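Local coordinates for putative uncharacterized protein (Streptococcus mutans, PDB 3BGK) that probably catalyses the ADP-dependent dehydration of the S form of NAD(P)HX, repairing hydrated NAD(P)H and releasing AMP and phosphate, at residues Asp39-Lys44 with Ala272-Phe277; Lys43-Pro48 with Ala262-Asp267; Ser280-Gln285 with Thr303-Glu308; Ala78-Asn83 with Ala254-Gly259; Gln180-Pro185 with Ile218-Ser223. All coordinates share one frame; numbering follows the deposited sequence.

Contact 1: residues Asp39-Lys44 with Ala272-Phe277; sequences DLLTKK and AAAAVF. With K (potassium ion), chain C.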
# COMPACT_ATOMS: atom_id res chain seq x y z
N ASP A 39 1.30 30.42 15.43
CA ASP A 39 0.75 29.29 16.16
C ASP A 39 -0.38 29.69 17.10
O ASP A 39 -1.32 28.93 17.30
CB ASP A 39 1.86 28.53 16.91
CG ASP A 39 2.62 29.41 17.91
OD1 ASP A 39 2.59 30.65 17.80
OD2 ASP A 39 3.27 28.83 18.80
N LEU A 40 -0.28 30.90 17.66
CA LEU A 40 -1.29 31.41 18.58
C LEU A 40 -2.65 31.55 17.90
O LEU A 40 -3.69 31.28 18.51
CB LEU A 40 -0.86 32.75 19.20
CG LEU A 40 0.55 32.84 19.81
CD1 LEU A 40 0.87 34.27 20.27
CD2 LEU A 40 0.77 31.85 20.94
N LEU A 41 -2.64 31.95 16.64
CA LEU A 41 -3.86 31.99 15.85
C LEU A 41 -4.36 30.57 15.63
O LEU A 41 -5.55 30.28 15.81
CB LEU A 41 -3.63 32.71 14.52
CG LEU A 41 -4.82 33.08 13.60
CD1 LEU A 41 -5.26 31.90 12.73
CD2 LEU A 41 -6.00 33.65 14.37
N THR A 42 -3.44 29.68 15.26
CA THR A 42 -3.76 28.28 14.98
C THR A 42 -4.27 27.57 16.23
O THR A 42 -5.23 26.79 16.16
CB THR A 42 -2.54 27.56 14.37
OG1 THR A 42 -2.14 28.26 13.18
CG2 THR A 42 -2.85 26.11 14.02
N LYS A 43 -3.65 27.85 17.38
CA LYS A 43 -4.14 27.38 18.67
C LYS A 43 -5.51 27.96 19.01
O LYS A 43 -6.26 27.35 19.77
CB LYS A 43 -3.16 27.72 19.80
CG LYS A 43 -1.89 26.89 19.81
CD LYS A 43 -1.03 27.25 21.02
CE LYS A 43 0.45 27.33 20.67
NZ LYS A 43 1.04 26.04 20.23
N LYS A 44 -5.84 29.13 18.47
CA LYS A 44 -7.16 29.71 18.70
C LYS A 44 -8.24 28.96 17.91
O LYS A 44 -9.36 28.78 18.40
CB LYS A 44 -7.19 31.20 18.35
CG LYS A 44 -8.47 31.91 18.79
CD LYS A 44 -8.99 32.88 17.73
CE LYS A 44 -8.20 34.18 17.73
NZ LYS A 44 -8.68 35.10 16.65
N ALA A 272 -8.99 29.10 7.36
CA ALA A 272 -8.15 28.79 6.21
C ALA A 272 -6.70 29.19 6.48
O ALA A 272 -5.77 28.48 6.10
CB ALA A 272 -8.67 29.48 4.97
N ALA A 273 -6.51 30.33 7.16
CA ALA A 273 -5.17 30.79 7.53
C ALA A 273 -4.46 29.78 8.42
O ALA A 273 -3.30 29.45 8.17
CB ALA A 273 -5.24 32.15 8.22
N ALA A 274 -5.16 29.29 9.44
CA ALA A 274 -4.63 28.25 10.33
C ALA A 274 -4.21 26.99 9.54
O ALA A 274 -3.09 26.49 9.72
CB ALA A 274 -5.64 27.90 11.41
N ALA A 275 -5.08 26.51 8.66
CA ALA A 275 -4.76 25.38 7.79
C ALA A 275 -3.45 25.63 7.04
O ALA A 275 -2.56 24.77 7.03
CB ALA A 275 -5.89 25.11 6.82
N VAL A 276 -3.32 26.82 6.46
CA VAL A 276 -2.12 27.22 5.73
C VAL A 276 -0.89 27.25 6.64
O VAL A 276 0.19 26.80 6.24
CB VAL A 276 -2.30 28.57 5.00
CG1 VAL A 276 -1.00 29.02 4.32
CG2 VAL A 276 -3.41 28.46 3.97
N PHE A 277 -1.05 27.77 7.86
CA PHE A 277 0.07 27.81 8.80
C PHE A 277 0.55 26.41 9.17
O PHE A 277 1.75 26.14 9.13
CB PHE A 277 -0.26 28.60 10.08
CG PHE A 277 0.78 28.45 11.17
CD1 PHE A 277 1.93 29.23 11.17
CD2 PHE A 277 0.62 27.50 12.19
CE1 PHE A 277 2.90 29.08 12.16
CE2 PHE A 277 1.58 27.35 13.18
CZ PHE A 277 2.72 28.14 13.17
K K C . -6.76 25.38 21.52
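Helix-helix packing joins the short N-terminal helix 39-45 to the long helix 268-287, with Thr42 on Phe277 and Ala274, and Asp39 on Phe277. The two axes approach to 9.0 Å, and their directions differ by 123°. No hydrogen bond spans them. The small side chain of Ala274 allows a close backbone approach, with 4.7 Å between Thr42 CA and Ala274 CA.

Phe277 carries much of the contact. Its CG is anti to the backbone N (chi1 169°), which carries the ring out to the start of helix 39-45. There Asp39 N sits over one face of the ring, toward its rim, 3.5 Å from Phe277 CZ. The methylene of Asp39 adds a looser touch, CB to Phe277 CZ at 3.9 Å. Thr42 crosses the ring at a slant and packs tightly, with OG1 3.0 Å from Phe277 CD2. The polar need of this hydroxyl is met by a hydrogen bond with Asp38 O, just before the helix. The preceding residue, Leu41, reaches over with CD1, 4.2 Å from Ala274 CB.

The C-terminal end of helix 39-45 leads into a potassium site, to which Lys43 lends its carbonyl oxygen.

Several elements close the contact in. Ala274 and Ala275 lie on Phe260 of helix 249-263, and Thr42 meets Met309 of helix 295-310. The Phe277 ring meets the ring of Tyr281, and both Phe277 and Ala273 touch Ile37 of the edge strand 36-37.

Contact 2: residues Lys43-Pro48 with Ala262-Asp267; sequences KKIIKP and AQFHTD. With K (potassium ion), chain C.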
# COMPACT_ATOMS: atom_id res chain seq x y z
N LYS A 43 -3.65 27.85 17.38
CA LYS A 43 -4.14 27.38 18.67
C LYS A 43 -5.51 27.96 19.01
O LYS A 43 -6.26 27.35 19.77
CB LYS A 43 -3.16 27.72 19.80
CG LYS A 43 -1.89 26.89 19.81
CD LYS A 43 -1.03 27.25 21.02
CE LYS A 43 0.45 27.33 20.67
NZ LYS A 43 1.04 26.04 20.23
N LYS A 44 -5.84 29.13 18.47
CA LYS A 44 -7.16 29.71 18.70
C LYS A 44 -8.24 28.96 17.91
O LYS A 44 -9.36 28.78 18.40
CB LYS A 44 -7.19 31.20 18.35
CG LYS A 44 -8.47 31.91 18.79
CD LYS A 44 -8.99 32.88 17.73
CE LYS A 44 -8.20 34.18 17.73
NZ LYS A 44 -8.68 35.10 16.65
N ILE A 45 -7.89 28.52 16.70
CA ILE A 45 -8.84 27.82 15.82
C ILE A 45 -9.03 26.35 16.22
O ILE A 45 -10.15 25.91 16.44
CB ILE A 45 -8.43 27.93 14.33
CG1 ILE A 45 -8.50 29.40 13.87
CG2 ILE A 45 -9.27 27.00 13.43
CD1 ILE A 45 -9.79 30.14 14.24
N ILE A 46 -7.92 25.61 16.32
CA ILE A 46 -7.98 24.20 16.70
C ILE A 46 -8.43 24.05 18.16
O ILE A 46 -7.62 24.03 19.09
CB ILE A 46 -6.65 23.44 16.39
CG1 ILE A 46 -6.25 23.65 14.92
CG2 ILE A 46 -6.79 21.96 16.72
CD1 ILE A 46 -4.95 23.01 14.49
N LYS A 47 -9.75 23.98 18.34
CA LYS A 47 -10.36 23.86 19.66
C LYS A 47 -10.56 22.39 20.03
O LYS A 47 -10.81 21.57 19.16
CB LYS A 47 -11.69 24.60 19.70
CG LYS A 47 -11.56 26.13 19.64
CD LYS A 47 -12.65 26.84 20.45
CE LYS A 47 -13.93 27.00 19.65
NZ LYS A 47 -15.07 27.40 20.52
N PRO A 48 -10.47 22.06 21.33
CA PRO A 48 -10.75 20.68 21.73
C PRO A 48 -12.16 20.31 21.31
O PRO A 48 -13.07 21.14 21.37
CB PRO A 48 -10.65 20.72 23.26
CG PRO A 48 -9.81 21.93 23.56
CD PRO A 48 -10.16 22.91 22.49
N ALA A 262 -14.33 22.36 7.07
CA ALA A 262 -15.38 21.37 7.33
C ALA A 262 -15.79 21.29 8.80
O ALA A 262 -16.95 21.06 9.10
CB ALA A 262 -14.94 20.00 6.83
N GLN A 263 -14.83 21.50 9.70
CA GLN A 263 -15.05 21.29 11.14
C GLN A 263 -15.02 22.56 11.99
O GLN A 263 -15.63 22.58 13.07
CB GLN A 263 -14.05 20.26 11.69
CG GLN A 263 -12.58 20.68 11.56
CD GLN A 263 -11.61 19.52 11.59
OE1 GLN A 263 -11.38 18.91 12.63
NE2 GLN A 263 -11.01 19.24 10.45
N PHE A 264 -14.31 23.59 11.54
CA PHE A 264 -14.22 24.85 12.31
C PHE A 264 -15.04 25.96 11.64
O PHE A 264 -14.65 26.47 10.59
CB PHE A 264 -12.76 25.30 12.49
CG PHE A 264 -11.85 24.24 13.05
CD1 PHE A 264 -12.02 23.76 14.35
CD2 PHE A 264 -10.81 23.73 12.28
CE1 PHE A 264 -11.17 22.78 14.87
CE2 PHE A 264 -9.94 22.74 12.79
CZ PHE A 264 -10.13 22.27 14.09
N HIS A 265 -16.16 26.33 12.27
CA HIS A 265 -17.16 27.20 11.63
C HIS A 265 -17.09 28.66 12.05
O HIS A 265 -17.96 29.46 11.70
CB HIS A 265 -18.58 26.66 11.88
CG HIS A 265 -18.73 25.21 11.55
ND1 HIS A 265 -18.66 24.22 12.51
CD2 HIS A 265 -18.91 24.58 10.37
CE1 HIS A 265 -18.81 23.05 11.93
NE2 HIS A 265 -18.96 23.24 10.63
N THR A 266 -16.05 29.02 12.80
CA THR A 266 -15.80 30.41 13.15
C THR A 266 -15.26 31.16 11.92
O THR A 266 -15.41 30.67 10.79
CB THR A 266 -14.88 30.54 14.39
OG1 THR A 266 -14.83 31.91 14.81
CG2 THR A 266 -13.47 30.01 14.09
N ASP A 267 -14.66 32.34 12.11
CA ASP A 267 -14.19 33.16 10.99
C ASP A 267 -13.45 32.35 9.93
O ASP A 267 -12.41 31.74 10.20
CB ASP A 267 -13.31 34.32 11.48
CG ASP A 267 -13.03 35.34 10.39
OD1 ASP A 267 -13.90 35.54 9.50
OD2 ASP A 267 -11.94 35.96 10.43
K K C . -6.76 25.38 21.52
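A potassium-binding turn ends helix 39-45, and beside it Ile45 and Ile46 pack on Phe264, just past the end of helix 249-263. Two backbone carbonyls of the turn hold the metal: Lys43 O at 2.7 Å and Ile46 O at 2.9 Å. Ile46 is the first residue to leave the helical conformation and is the centre of an inverse gamma turn. That change of course brings its carbonyl to the ion.

Phe264 meets the turn from the other segment. Its CG is anti to the carbonyl carbon (chi1 -52°), which sends the ring toward Ile45 and Ile46. Ile45 CG2 sits over one face in a CH-pi contact, 4.1 Å from the centroid of the Phe264 ring and 27° off its normal. Gln263 CG lies against the opposite face, so the ring is sandwiched between an isoleucine methyl and its own sequence neighbour. The carbonyl of the isoleucine also comes near, with Ile45 O 3.5 Å from Phe264 CD1. Ile46 meets the far end of the ring, its CG1 4.2 Å from Phe264 CZ. The contact has no hydrogen bond across it.

Phe260 stacks edge-to-face with Phe264, and Met306 of helix 295-310 adds further packing. Tyr291 of the second subunit packs on Ile46 and Phe264 and hydrogen-bonds Lys47 O, which ties this corner to the tetramer interface.

At the more exposed side the packing thins to one pair of methyls: Ile45 CD1 lies 3.7 Å from Thr266 CG2.

Contact 3: residues Ser280-Gln285 with Thr303-Glu308; sequences SYIADQ and TRVMKE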
# COMPACT_ATOMS: atom_id res chain seq x y z
N SER A 280 2.75 24.33 6.60
CA SER A 280 4.17 24.71 6.61
C SER A 280 4.87 24.46 7.95
O SER A 280 6.06 24.13 7.98
CB SER A 280 4.36 26.17 6.19
OG SER A 280 4.29 26.30 4.78
N TYR A 281 4.13 24.64 9.04
CA TYR A 281 4.66 24.38 10.38
C TYR A 281 5.09 22.93 10.54
O TYR A 281 6.14 22.66 11.11
CB TYR A 281 3.62 24.76 11.44
CG TYR A 281 3.97 24.38 12.85
CD1 TYR A 281 4.74 25.22 13.65
CD2 TYR A 281 3.52 23.18 13.41
CE1 TYR A 281 5.06 24.87 14.96
CE2 TYR A 281 3.83 22.83 14.70
CZ TYR A 281 4.60 23.68 15.48
OH TYR A 281 4.90 23.34 16.78
N ILE A 282 4.28 22.01 10.03
CA ILE A 282 4.61 20.58 10.06
C ILE A 282 5.84 20.30 9.19
O ILE A 282 6.77 19.59 9.61
CB ILE A 282 3.39 19.70 9.65
CG1 ILE A 282 2.31 19.76 10.74
CG2 ILE A 282 3.82 18.25 9.40
CD1 ILE A 282 0.92 19.32 10.28
N ALA A 283 5.86 20.89 7.99
CA ALA A 283 6.99 20.78 7.07
C ALA A 283 8.29 21.26 7.73
O ALA A 283 9.34 20.62 7.57
CB ALA A 283 6.72 21.55 5.79
N ASP A 284 8.19 22.36 8.49
CA ASP A 284 9.32 22.87 9.28
C ASP A 284 9.82 21.87 10.31
O ASP A 284 11.02 21.71 10.46
CB ASP A 284 8.98 24.21 9.96
CG ASP A 284 9.23 25.41 9.05
OD1 ASP A 284 9.05 25.29 7.82
OD2 ASP A 284 9.61 26.49 9.57
N GLN A 285 8.90 21.21 11.00
CA GLN A 285 9.28 20.17 11.97
C GLN A 285 9.95 18.97 11.33
O GLN A 285 10.96 18.48 11.82
CB GLN A 285 8.08 19.70 12.78
CG GLN A 285 7.82 20.53 14.01
CD GLN A 285 6.58 20.08 14.76
OE1 GLN A 285 6.05 18.99 14.53
NE2 GLN A 285 6.12 20.93 15.66
N THR A 303 -2.74 14.84 12.57
CA THR A 303 -3.49 14.74 13.84
C THR A 303 -2.65 14.82 15.10
O THR A 303 -3.11 15.38 16.09
CB THR A 303 -4.42 13.51 13.98
OG1 THR A 303 -3.84 12.36 13.36
CG2 THR A 303 -5.76 13.82 13.41
N ARG A 304 -1.45 14.25 15.08
CA ARG A 304 -0.57 14.35 16.24
C ARG A 304 -0.29 15.82 16.57
O ARG A 304 -0.27 16.21 17.74
CB ARG A 304 0.74 13.59 16.02
CG ARG A 304 1.67 13.63 17.22
CD ARG A 304 3.03 12.97 16.94
NE ARG A 304 3.71 13.51 15.76
CZ ARG A 304 4.33 14.70 15.72
NH1 ARG A 304 4.34 15.50 16.78
NH2 ARG A 304 4.92 15.09 14.60
N VAL A 305 -0.12 16.64 15.53
CA VAL A 305 0.20 18.05 15.71
C VAL A 305 -1.05 18.88 16.02
O VAL A 305 -1.00 19.78 16.85
CB VAL A 305 0.97 18.62 14.49
CG1 VAL A 305 1.28 20.10 14.69
CG2 VAL A 305 2.26 17.83 14.25
N MSE A 306 -2.16 18.57 15.36
CA MSE A 306 -3.44 19.20 15.69
C MSE A 306 -3.80 18.93 17.15
O MSE A 306 -4.26 19.83 17.84
CB MSE A 306 -4.56 18.74 14.76
CG MSE A 306 -4.46 19.27 13.35
SE MSE A 306 -5.99 18.84 12.23
CE MSE A 306 -7.31 20.03 13.03
N LYS A 307 -3.57 17.70 17.59
CA LYS A 307 -3.74 17.31 18.99
C LYS A 307 -2.92 18.20 19.93
O LYS A 307 -3.45 18.67 20.94
CB LYS A 307 -3.36 15.85 19.21
CG LYS A 307 -3.49 15.37 20.64
CD LYS A 307 -4.93 15.40 21.12
CE LYS A 307 -5.03 15.18 22.62
NZ LYS A 307 -6.46 15.16 23.05
N GLU A 308 -1.65 18.42 19.60
CA GLU A 308 -0.76 19.36 20.31
C GLU A 308 -1.30 20.79 20.26
O GLU A 308 -1.21 21.52 21.25
CB GLU A 308 0.65 19.35 19.71
CG GLU A 308 1.48 18.10 19.95
CD GLU A 308 2.91 18.24 19.40
OE1 GLU A 308 3.08 18.84 18.31
OE2 GLU A 308 3.86 17.76 20.06
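Val305 wedges its two methyls among Tyr281, Ile282 and Gln285 in a helix-helix crossing between the last two helices of the chain, 268-287 and 295-310. The axes make an angle of 109° and stay 11.2 Å apart, so side chains alone bridge the gap.

The valine is turned with CG1 anti to its backbone N (chi1 180°), and its two methyls meet different partners first. CG1 meets the edge of the tyrosine ring, near its plane, at 3.7 Å from Tyr281 CE2. CG2 turns to the neighbouring groups and lies 4.0 Å from Ile282 CG1. The isoleucine and the valine lie alongside, pointing opposite ways. Gln285 passes the valine in the same manner, with OE1 4.0 Å from Val305 CG2. The crossing is thus mainly apolar, with polar groups beside it.

The next shell sets these groups in place. Leu278 packs under Val305 from the same helix as the tyrosine. Tyr281 also touches Met309, while Ile282 reaches Ile298 and Glu301 on helix 295-310. Behind the helix, Asp284 OD1 is hydrogen-bonded to Tyr243 OH and Gly240 N, which anchors the far side. The second subunit comes close through Tyr291, which packs on the selenomethionine Met306.

Next to the valine, Arg304 is held mainly by a salt bridge to Glu301, with a long one to Glu308. Its guanidinium turns an edge to Gln285 at a distance, NH2 to Gln285 OE1 4.1 Å, with the amide and guanidinium planes 28° apart.

Contact 4: residues Ala78-Asn83 with Ala254-Gly259; sequences ALACVN and AGMIAG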
# COMPACT_ATOMS: atom_id res chain seq x y z
N ALA A 78 -7.01 14.09 -0.62
CA ALA A 78 -7.85 13.21 0.20
C ALA A 78 -7.16 12.84 1.51
O ALA A 78 -7.74 12.99 2.59
CB ALA A 78 -8.23 11.97 -0.57
N LEU A 79 -5.92 12.35 1.41
CA LEU A 79 -5.10 12.01 2.58
C LEU A 79 -5.02 13.16 3.57
O LEU A 79 -5.19 12.96 4.77
CB LEU A 79 -3.69 11.58 2.16
CG LEU A 79 -3.48 10.12 1.74
CD1 LEU A 79 -2.07 9.93 1.18
CD2 LEU A 79 -3.73 9.15 2.89
N ALA A 80 -4.78 14.37 3.08
CA ALA A 80 -4.69 15.54 3.94
C ALA A 80 -6.04 15.86 4.59
O ALA A 80 -6.10 16.19 5.78
CB ALA A 80 -4.18 16.74 3.17
N CYS A 81 -7.11 15.74 3.82
CA CYS A 81 -8.44 16.10 4.28
C CYS A 81 -8.93 15.20 5.40
O CYS A 81 -9.50 15.68 6.38
CB CYS A 81 -9.44 16.09 3.13
SG CYS A 81 -11.04 16.81 3.57
N VAL A 82 -8.70 13.89 5.25
CA VAL A 82 -9.11 12.91 6.26
C VAL A 82 -8.28 13.10 7.52
O VAL A 82 -8.81 13.14 8.63
CB VAL A 82 -8.99 11.45 5.75
CG1 VAL A 82 -9.38 10.46 6.84
CG2 VAL A 82 -9.88 11.23 4.55
N ASN A 83 -6.97 13.25 7.33
CA ASN A 83 -6.06 13.37 8.46
C ASN A 83 -6.26 14.66 9.24
O ASN A 83 -5.97 14.70 10.44
CB ASN A 83 -4.62 13.18 8.00
CG ASN A 83 -4.30 11.73 7.66
OD1 ASN A 83 -4.50 10.83 8.49
ND2 ASN A 83 -3.81 11.48 6.45
N ALA A 254 -4.44 22.05 -0.21
CA ALA A 254 -5.84 22.09 -0.59
C ALA A 254 -6.69 21.15 0.27
O ALA A 254 -7.78 21.51 0.71
CB ALA A 254 -5.99 21.73 -2.06
N GLY A 255 -6.17 19.94 0.51
CA GLY A 255 -6.83 18.96 1.36
C GLY A 255 -6.96 19.42 2.80
O GLY A 255 -8.01 19.27 3.41
N MSE A 256 -5.89 20.00 3.33
CA MSE A 256 -5.91 20.52 4.69
C MSE A 256 -6.90 21.66 4.89
O MSE A 256 -7.69 21.62 5.84
CB MSE A 256 -4.52 20.95 5.14
CG MSE A 256 -3.61 19.77 5.39
SE MSE A 256 -1.88 20.32 6.05
CE MSE A 256 -2.44 21.08 7.76
N ILE A 257 -6.87 22.66 4.01
CA ILE A 257 -7.85 23.75 4.04
C ILE A 257 -9.29 23.22 4.02
O ILE A 257 -10.14 23.71 4.77
CB ILE A 257 -7.64 24.77 2.89
CG1 ILE A 257 -6.28 25.46 3.01
CG2 ILE A 257 -8.78 25.82 2.88
CD1 ILE A 257 -5.80 26.09 1.72
N ALA A 258 -9.54 22.22 3.18
CA ALA A 258 -10.86 21.59 3.10
C ALA A 258 -11.28 20.94 4.42
O ALA A 258 -12.44 21.03 4.81
CB ALA A 258 -10.92 20.59 1.96
N GLY A 259 -10.33 20.29 5.09
CA GLY A 259 -10.61 19.60 6.34
C GLY A 259 -10.86 20.58 7.47
O GLY A 259 -11.72 20.33 8.34
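Gly255 and Gly259 present bare backbone to Ala80 and Cys81 where helices 71-83 and 249-263 pack side by side on the central sheet of a ribokinase-like alpha/beta fold. The segments run at 30° to each other, and their axes close to 6.9 Å.

The tight part centres on Gly255. With no side chain between the helices, Cys81 CA comes 3.3 Å from Gly255 O in a CA-H...O contact. Ala80 fits against the same turn, its CB 3.7 Å from Met256 N. The methyl also touches the start of the next side chain, selenomethionine Met256, at 3.8 Å from its CG. The CB of Met256 nevertheless points away from helix 71-83, and the end of the side chain runs on to Leu278 and Ile302.

The other side of helix 71-83 behaves differently. Leu79 is partly exposed and turns to Leu105 and Thr296. Val82 and Asn83 pack on Leu294 of the second subunit, so that flank belongs to the tetramer.

Asp251 and Gly250, predicted to bind substrate and AMP, begin the helix that holds the two glycines. The contact thus lies on the body of a helix whose start probably lines the active site.

Packing is looser toward Gly259. The thiol, anti to the backbone N of its residue (chi1 -170°), reaches the second helix without a hydrogen bond across: Cys81 SG is 4.1 Å from Ala258 CB and 3.9 Å from Gly259 N.

Contact 5: residues Gln180-Pro185 with Ile218-Ser223; sequences QIILTP and ILVAKS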
# COMPACT_ATOMS: atom_id res chain seq x y z
N GLN A 180 -19.26 31.76 -0.10
CA GLN A 180 -18.19 31.14 0.69
C GLN A 180 -17.20 30.43 -0.24
O GLN A 180 -17.10 29.21 -0.27
CB GLN A 180 -18.79 30.19 1.73
CG GLN A 180 -19.94 30.82 2.54
CD GLN A 180 -20.55 29.89 3.59
OE1 GLN A 180 -21.73 30.04 3.94
NE2 GLN A 180 -19.77 28.93 4.08
N ILE A 181 -16.47 31.25 -1.01
CA ILE A 181 -15.53 30.80 -2.03
C ILE A 181 -14.10 30.91 -1.51
O ILE A 181 -13.73 31.94 -0.95
CB ILE A 181 -15.64 31.68 -3.30
CG1 ILE A 181 -17.08 31.69 -3.84
CG2 ILE A 181 -14.61 31.27 -4.37
CD1 ILE A 181 -17.42 30.53 -4.79
N ILE A 182 -13.32 29.85 -1.69
CA ILE A 182 -11.88 29.88 -1.43
C ILE A 182 -11.13 29.55 -2.72
O ILE A 182 -11.40 28.54 -3.36
CB ILE A 182 -11.44 28.92 -0.29
CG1 ILE A 182 -12.25 29.17 0.99
CG2 ILE A 182 -9.94 29.05 -0.02
CD1 ILE A 182 -11.93 28.22 2.14
N LEU A 183 -10.20 30.42 -3.10
CA LEU A 183 -9.37 30.19 -4.28
C LEU A 183 -7.95 29.85 -3.85
O LEU A 183 -7.35 30.54 -3.04
CB LEU A 183 -9.36 31.42 -5.20
CG LEU A 183 -10.68 32.08 -5.64
CD1 LEU A 183 -10.41 33.48 -6.16
CD2 LEU A 183 -11.44 31.25 -6.68
N THR A 184 -7.42 28.76 -4.40
CA THR A 184 -6.06 28.32 -4.09
C THR A 184 -5.22 28.14 -5.36
O THR A 184 -4.84 27.02 -5.70
CB THR A 184 -6.06 27.04 -3.23
OG1 THR A 184 -6.91 26.05 -3.84
CG2 THR A 184 -6.58 27.32 -1.84
N PRO A 185 -4.93 29.24 -6.08
CA PRO A 185 -4.21 29.13 -7.33
C PRO A 185 -2.69 29.28 -7.19
O PRO A 185 -2.22 29.91 -6.24
CB PRO A 185 -4.75 30.31 -8.14
CG PRO A 185 -5.09 31.34 -7.10
CD PRO A 185 -5.26 30.65 -5.78
N ILE A 218 -11.98 34.21 -0.13
CA ILE A 218 -10.64 34.06 0.40
C ILE A 218 -9.73 33.59 -0.72
O ILE A 218 -10.09 32.69 -1.48
CB ILE A 218 -10.59 33.06 1.59
CG1 ILE A 218 -11.54 33.50 2.70
CG2 ILE A 218 -9.17 32.91 2.13
CD1 ILE A 218 -12.08 32.37 3.54
N LEU A 219 -8.58 34.23 -0.85
CA LEU A 219 -7.57 33.80 -1.79
C LEU A 219 -6.34 33.34 -1.03
O LEU A 219 -5.82 34.04 -0.17
CB LEU A 219 -7.21 34.94 -2.75
CG LEU A 219 -6.08 34.71 -3.76
CD1 LEU A 219 -6.59 33.93 -4.95
CD2 LEU A 219 -5.52 36.04 -4.21
N VAL A 220 -5.89 32.13 -1.35
CA VAL A 220 -4.67 31.59 -0.80
C VAL A 220 -3.65 31.63 -1.93
O VAL A 220 -3.67 30.80 -2.83
CB VAL A 220 -4.86 30.14 -0.27
CG1 VAL A 220 -3.58 29.62 0.34
CG2 VAL A 220 -5.99 30.08 0.74
N ALA A 221 -2.76 32.62 -1.88
CA ALA A 221 -1.78 32.82 -2.94
C ALA A 221 -0.56 31.92 -2.74
O ALA A 221 0.49 32.36 -2.27
CB ALA A 221 -1.37 34.29 -3.04
N LYS A 222 -0.71 30.64 -3.11
CA LYS A 222 0.39 29.69 -3.03
C LYS A 222 1.61 30.16 -3.83
O LYS A 222 1.52 30.45 -5.03
CB LYS A 222 -0.03 28.25 -3.38
CG LYS A 222 -1.48 28.08 -3.82
CD LYS A 222 -2.02 26.69 -3.46
CE LYS A 222 -1.75 25.65 -4.53
NZ LYS A 222 -2.58 24.42 -4.30
N SER A 223 2.73 30.25 -3.12
CA SER A 223 3.92 30.95 -3.59
C SER A 223 5.13 30.41 -2.84
O SER A 223 5.07 29.34 -2.22
CB SER A 223 3.75 32.45 -3.33
OG SER A 223 4.75 33.22 -3.99
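Strands 181-184 and 218-221 form a parallel pair in the central sheet and lead into the predicted nucleotide site, where Lys222 leans over Thr184 and Pro185. Three nearly straight backbone hydrogen bonds hold the strands. Ile218 N donates to Ile181 O at 3.0 Å. Leu183 N returns a bond to Ile218 O at 2.8 Å. The third runs from Val220 N to Leu183 O at 2.7 Å.

On one face Ile182 and Ile218 lie side by side, with Ile182 CG1 4.1 Å from Ile218 CD1. Thr184 and Val220 also lie alongside each other, Thr184 CG2 3.7 Å from Val220 CB. On the other face Leu219 swings toward its partner strand, its CG anti to the backbone N (chi1 176°). Its CD1 lies 3.6 Å from Pro185 CD and also meets Leu183 CB. The proline ring and the leucine meet at about a right angle.

Beyond the strands, Lys222 lays its aliphatic chain along the carbonyls of the first segment, CG 3.1 Å from Pro185 O. Its NZ makes a salt bridge with Asp161 OD1, the same oxygen that hydrogen-bonds Thr184 OG1. This shared acceptor ties the lysine to the threonine. NZ has a weak bond to Gly250 O as well. Lys222, Ser223 and Gly250 are predicted to bind AMP. A phosphate ion, probably from the crystallisation liquor, lies about 6 Å from the Lys222 side chain.

Strand 157-161 continues the sheet beyond 181-184, and strand 227-230 beyond 218-221. Ile257 of helix 249-263 covers Ile182, Thr184 and Val220.

Overall arrangement
Contacts 4 and 5 lie nearest the centre of the chain; contacts 1, 2 and 3 lie farther out. Contacts 1 and 2 share helix 39-45 and the potassium ion, and their centres are 9 Å apart. Contact 1 continues into contact 3 along helix 268-287; helix 249-263 serves contacts 2 and 4. Contact 5 lies in the sheet under that helix, where Ile257 of contact 4 meets it. Along the chain, contact 5 lies within the span of contact 4, which lies within that of contact 2; contact 3 comes last. The N-terminal helix is thus brought onto the C-terminal helices. Contacts 2, 3 and 4 also reach the second subunit.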